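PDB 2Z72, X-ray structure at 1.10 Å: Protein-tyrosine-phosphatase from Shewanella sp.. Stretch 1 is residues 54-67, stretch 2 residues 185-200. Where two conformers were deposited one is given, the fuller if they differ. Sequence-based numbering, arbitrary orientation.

Stretch 1 54-67: KLSSEIKQIMPDTY
Stretch 2 185-200: TEIGQWLRSKNTIIKI

A single lysine, reaching from a loop along a helix, back toward its first turn, does much of the work in this contact: Lys 60 gives up 115 Å² to the other stretch, of 866 Å² buried in all. It follows a general principle, that a long flexible cation can tie an irregular segment to a helix. The type I turn from Glu 58 to Gln 61 (Gln 61 N to Glu 58 O, 3.1 Å) sets Lys 60 beside Trp 190, CA to CA 4.8 Å. With chi angles m, t, m, t, its chain passes the Trp 190 ring edge, and Lys 60 NZ meets Glu 186 OE2 at 2.9 Å in a salt bridge and Gln 189 OE1 at 2.8 Å. Glu 186 (t, p), buried, has a carboxylate suited to the ammonium; Gln 189 (m, t) lies about one turn along the helix that begins at Glu 186. Ile 59 (p, t) adds apolar packing, CD1 to Trp 190 CD1 3.9 Å.

Beyond the helix, water 3 links Met 63 N (3.0 Å) to Ser 193 O (2.8 Å), and Asn 195 (m) donates ND2 to Met 63 O at 3.1 Å. The chains then run parallel, extended, pairing Thr 66 with Lys 199 on one face and Tyr 67 with Ile 200 on the other, Tyr 67 CD2 4.1 Å from Ile 200 CG1. Lys 199 N donates to Asp 65 O (2.8 Å), and Lys 199 O accepts from Tyr 67 N (2.9 Å).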

# COMPACT_ATOMS: atom_id res chain seq x y z
N LYS A 54 6.04 -4.70 -17.86
CA LYS A 54 6.53 -6.04 -18.07
C LYS A 54 6.11 -6.85 -16.85
O LYS A 54 6.39 -6.46 -15.72
CB LYS A 54 8.05 -6.13 -18.27
CG LYS A 54 8.57 -7.55 -18.31
CD LYS A 54 9.36 -7.86 -19.56
CE LYS A 54 10.08 -9.19 -19.46
NZ LYS A 54 11.57 -9.13 -19.43
N LEU A 55 5.45 -7.97 -17.12
CA LEU A 55 5.11 -8.86 -16.02
C LEU A 55 6.36 -9.48 -15.39
O LEU A 55 7.33 -9.78 -16.07
CB LEU A 55 4.16 -9.97 -16.49
CG LEU A 55 2.84 -9.46 -17.04
CD1 LEU A 55 1.95 -10.67 -17.34
CD2 LEU A 55 2.11 -8.51 -16.11
N SER A 56 6.30 -9.58 -14.08
CA SER A 56 7.44 -9.99 -13.26
C SER A 56 7.38 -11.46 -12.96
O SER A 56 6.31 -11.95 -12.60
CB SER A 56 7.27 -9.22 -11.95
OG SER A 56 8.46 -9.13 -11.23
N SER A 57 8.49 -12.16 -13.00
CA SER A 57 8.62 -13.52 -12.55
C SER A 57 9.05 -13.61 -11.09
O SER A 57 9.28 -14.72 -10.62
CB SER A 57 9.62 -14.25 -13.49
OG SER A 57 10.93 -13.70 -13.35
N GLU A 58 9.27 -12.61 -10.27
CA GLU A 58 9.79 -12.53 -8.94
C GLU A 58 8.90 -11.78 -7.93
O GLU A 58 8.89 -12.27 -6.79
CB GLU A 58 11.16 -11.80 -8.86
CG GLU A 58 12.15 -11.97 -9.97
CD GLU A 58 13.37 -11.13 -10.05
OE1 GLU A 58 14.34 -11.37 -10.82
OE2 GLU A 58 13.51 -10.09 -9.38
N ILE A 59 8.19 -10.66 -8.17
CA ILE A 59 7.66 -9.81 -7.13
C ILE A 59 6.37 -10.32 -6.51
O ILE A 59 5.89 -9.73 -5.56
CB ILE A 59 7.46 -8.35 -7.60
CG1 ILE A 59 6.42 -8.29 -8.72
CG2 ILE A 59 8.76 -7.77 -8.04
CD1 ILE A 59 6.07 -6.88 -9.15
N LYS A 60 5.83 -11.43 -7.05
CA LYS A 60 4.71 -12.09 -6.39
C LYS A 60 5.18 -13.12 -5.35
O LYS A 60 4.33 -13.75 -4.70
CB LYS A 60 3.73 -12.71 -7.37
CG LYS A 60 3.23 -11.71 -8.42
CD LYS A 60 2.09 -12.15 -9.33
CE LYS A 60 2.57 -13.16 -10.29
NZ LYS A 60 1.53 -13.57 -11.32
N GLN A 61 6.48 -13.26 -5.13
CA GLN A 61 6.99 -14.09 -4.03
C GLN A 61 6.66 -13.42 -2.70
O GLN A 61 6.84 -12.22 -2.53
CB GLN A 61 8.47 -14.25 -4.22
CG GLN A 61 8.91 -15.03 -5.42
CD GLN A 61 10.41 -14.97 -5.73
OE1 GLN A 61 11.15 -14.21 -5.07
NE2 GLN A 61 10.78 -15.66 -6.77
N ILE A 62 6.27 -14.24 -1.74
CA ILE A 62 5.99 -13.73 -0.38
C ILE A 62 7.32 -13.46 0.29
O ILE A 62 8.18 -14.34 0.36
CB ILE A 62 5.16 -14.72 0.43
CG1 ILE A 62 3.79 -15.00 -0.21
CG2 ILE A 62 4.97 -14.27 1.87
CD1 ILE A 62 3.07 -16.22 0.30
N MET A 63 7.47 -12.25 0.81
CA MET A 63 8.72 -11.79 1.43
C MET A 63 8.59 -11.77 2.93
O MET A 63 7.48 -11.69 3.49
CB MET A 63 9.03 -10.40 0.90
CG MET A 63 9.08 -10.37 -0.60
SD MET A 63 10.22 -11.47 -1.42
CE MET A 63 11.79 -10.84 -0.95
N PRO A 64 9.72 -11.75 3.62
CA PRO A 64 9.70 -11.64 5.09
C PRO A 64 8.98 -10.39 5.54
O PRO A 64 8.82 -9.42 4.83
CB PRO A 64 11.18 -11.56 5.48
CG PRO A 64 11.95 -12.08 4.32
CD PRO A 64 11.10 -11.88 3.08
N ASP A 65 8.56 -10.46 6.81
CA ASP A 65 7.92 -9.32 7.47
C ASP A 65 8.84 -8.61 8.47
O ASP A 65 8.34 -7.69 9.12
CB ASP A 65 6.58 -9.71 8.10
CG ASP A 65 6.67 -10.79 9.15
OD1 ASP A 65 5.69 -11.54 9.29
OD2 ASP A 65 7.74 -10.84 9.83
N THR A 66 10.08 -9.04 8.62
CA THR A 66 11.01 -8.50 9.59
C THR A 66 12.35 -8.36 8.95
O THR A 66 12.77 -9.29 8.24
CB THR A 66 11.07 -9.44 10.82
OG1 THR A 66 9.78 -9.48 11.42
CG2 THR A 66 12.09 -8.96 11.82
N TYR A 67 13.02 -7.22 9.14
CA TYR A 67 14.25 -6.87 8.48
C TYR A 67 15.20 -6.15 9.47
O TYR A 67 14.73 -5.32 10.29
CB TYR A 67 14.05 -5.89 7.27
CG TYR A 67 13.16 -6.55 6.25
CD1 TYR A 67 13.75 -7.20 5.17
CD2 TYR A 67 11.76 -6.58 6.35
CE1 TYR A 67 13.00 -7.84 4.22
CE2 TYR A 67 11.01 -7.26 5.43
CZ TYR A 67 11.63 -7.87 4.35
OH TYR A 67 10.91 -8.57 3.40
N THR A 185 -6.31 -12.76 -11.39
CA THR A 185 -5.74 -11.59 -11.98
C THR A 185 -4.30 -11.38 -11.54
O THR A 185 -3.93 -11.71 -10.39
CB THR A 185 -6.56 -10.30 -11.70
OG1 THR A 185 -6.39 -9.90 -10.36
CG2 THR A 185 -8.05 -10.52 -12.06
N GLU A 186 -3.49 -10.78 -12.38
CA GLU A 186 -2.11 -10.46 -12.05
C GLU A 186 -2.01 -9.59 -10.81
O GLU A 186 -1.26 -9.89 -9.86
CB GLU A 186 -1.43 -9.76 -13.23
CG GLU A 186 0.05 -9.47 -13.04
CD GLU A 186 0.93 -10.69 -12.99
OE1 GLU A 186 2.08 -10.58 -12.51
OE2 GLU A 186 0.47 -11.79 -13.35
N ILE A 187 -2.76 -8.49 -10.79
CA ILE A 187 -2.74 -7.58 -9.63
C ILE A 187 -3.25 -8.30 -8.39
O ILE A 187 -2.68 -8.13 -7.31
CB ILE A 187 -3.48 -6.28 -9.93
CG1 ILE A 187 -2.81 -5.45 -11.01
CG2 ILE A 187 -3.68 -5.48 -8.64
CD1 ILE A 187 -1.42 -4.95 -10.69
N GLY A 188 -4.30 -9.08 -8.52
CA GLY A 188 -4.82 -9.79 -7.39
C GLY A 188 -3.83 -10.76 -6.85
O GLY A 188 -3.77 -10.95 -5.61
N GLN A 189 -3.08 -11.48 -7.67
CA GLN A 189 -2.07 -12.42 -7.24
C GLN A 189 -0.95 -11.68 -6.52
O GLN A 189 -0.48 -12.12 -5.44
CB GLN A 189 -1.52 -13.17 -8.46
CG GLN A 189 -2.53 -14.12 -9.05
CD GLN A 189 -2.23 -14.51 -10.47
OE1 GLN A 189 -1.18 -14.29 -11.01
NE2 GLN A 189 -3.25 -15.12 -11.09
N TRP A 190 -0.51 -10.58 -7.08
CA TRP A 190 0.51 -9.73 -6.47
C TRP A 190 0.07 -9.26 -5.11
O TRP A 190 0.81 -9.39 -4.09
CB TRP A 190 0.79 -8.60 -7.39
CG TRP A 190 1.74 -7.53 -7.00
CD1 TRP A 190 3.06 -7.57 -6.70
CD2 TRP A 190 1.38 -6.13 -6.93
NE1 TRP A 190 3.57 -6.32 -6.44
CE2 TRP A 190 2.55 -5.43 -6.57
CE3 TRP A 190 0.21 -5.44 -7.12
CZ2 TRP A 190 2.57 -4.04 -6.42
CZ3 TRP A 190 0.23 -4.06 -6.98
CH2 TRP A 190 1.38 -3.38 -6.63
N LEU A 191 -1.13 -8.71 -4.97
CA LEU A 191 -1.62 -8.22 -3.69
C LEU A 191 -1.72 -9.34 -2.68
O LEU A 191 -1.43 -9.13 -1.50
CB LEU A 191 -2.97 -7.54 -3.85
CG LEU A 191 -2.95 -6.23 -4.64
CD1 LEU A 191 -4.38 -5.80 -4.94
CD2 LEU A 191 -2.21 -5.12 -3.88
N ARG A 192 -2.15 -10.54 -3.07
CA ARG A 192 -2.31 -11.66 -2.17
C ARG A 192 -0.99 -12.22 -1.64
O ARG A 192 -1.00 -13.04 -0.76
CB ARG A 192 -3.17 -12.73 -2.82
CG ARG A 192 -4.66 -12.36 -2.78
CD ARG A 192 -5.47 -13.28 -3.69
NE ARG A 192 -6.88 -12.97 -3.67
CZ ARG A 192 -7.46 -12.00 -4.36
NH1 ARG A 192 -8.77 -11.84 -4.26
NH2 ARG A 192 -6.75 -11.22 -5.13
N SER A 193 0.15 -11.75 -2.19
CA SER A 193 1.45 -12.09 -1.69
C SER A 193 1.94 -11.16 -0.57
O SER A 193 2.94 -11.44 0.07
CB SER A 193 2.50 -12.19 -2.77
OG SER A 193 2.87 -10.90 -3.21
N LYS A 194 1.24 -10.03 -0.39
CA LYS A 194 1.75 -8.97 0.47
C LYS A 194 1.50 -9.20 1.94
O LYS A 194 0.61 -9.92 2.36
CB LYS A 194 1.18 -7.62 -0.03
CG LYS A 194 1.60 -7.27 -1.45
CD LYS A 194 3.10 -7.30 -1.70
CE LYS A 194 3.51 -6.94 -3.10
NZ LYS A 194 4.99 -7.14 -3.26
N ASN A 195 2.38 -8.56 2.72
CA ASN A 195 2.24 -8.46 4.17
C ASN A 195 1.27 -7.35 4.52
O ASN A 195 0.92 -6.48 3.73
CB ASN A 195 3.60 -8.22 4.82
CG ASN A 195 4.51 -9.42 4.69
OD1 ASN A 195 4.10 -10.53 5.04
ND2 ASN A 195 5.71 -9.25 4.17
N THR A 196 0.90 -7.37 5.81
CA THR A 196 0.02 -6.39 6.43
C THR A 196 0.75 -5.61 7.51
O THR A 196 0.54 -4.42 7.70
CB THR A 196 -1.27 -7.06 6.89
OG1 THR A 196 -1.85 -7.76 5.79
CG2 THR A 196 -2.31 -6.09 7.39
N ILE A 197 1.63 -6.28 8.29
CA ILE A 197 2.40 -5.67 9.33
C ILE A 197 3.86 -6.06 9.13
O ILE A 197 4.15 -7.25 8.99
CB ILE A 197 1.93 -6.16 10.74
CG1 ILE A 197 0.45 -5.96 10.96
CG2 ILE A 197 2.72 -5.43 11.84
CD1 ILE A 197 -0.18 -6.94 11.92
N ILE A 198 4.78 -5.10 9.19
CA ILE A 198 6.21 -5.44 9.09
C ILE A 198 7.00 -4.65 10.12
O ILE A 198 6.56 -3.64 10.66
CB ILE A 198 6.77 -5.22 7.67
CG1 ILE A 198 6.83 -3.74 7.27
CG2 ILE A 198 6.03 -6.07 6.67
CD1 ILE A 198 7.61 -3.48 6.00
N LYS A 199 8.21 -5.15 10.37
CA LYS A 199 9.19 -4.52 11.25
C LYS A 199 10.47 -4.33 10.49
O LYS A 199 10.98 -5.28 9.89
CB LYS A 199 9.42 -5.43 12.47
CG LYS A 199 10.31 -4.82 13.55
CD LYS A 199 10.47 -5.84 14.74
CE LYS A 199 11.50 -5.44 15.75
NZ LYS A 199 11.62 -6.56 16.70
N ILE A 200 10.97 -3.11 10.42
CA ILE A 200 12.25 -2.84 9.82
C ILE A 200 13.08 -2.10 10.88
O ILE A 200 12.70 -1.05 11.37
CB ILE A 200 12.17 -1.99 8.53
CG1 ILE A 200 11.28 -2.63 7.49
CG2 ILE A 200 13.57 -1.71 8.00
CD1 ILE A 200 11.11 -1.80 6.22
O HOH W 1 3.77 -12.44 -13.60
O HOH W 2 5.28 -9.92 -2.55
O HOH W 3 5.45 -10.18 0.16
O HOH W 4 4.89 -12.99 6.84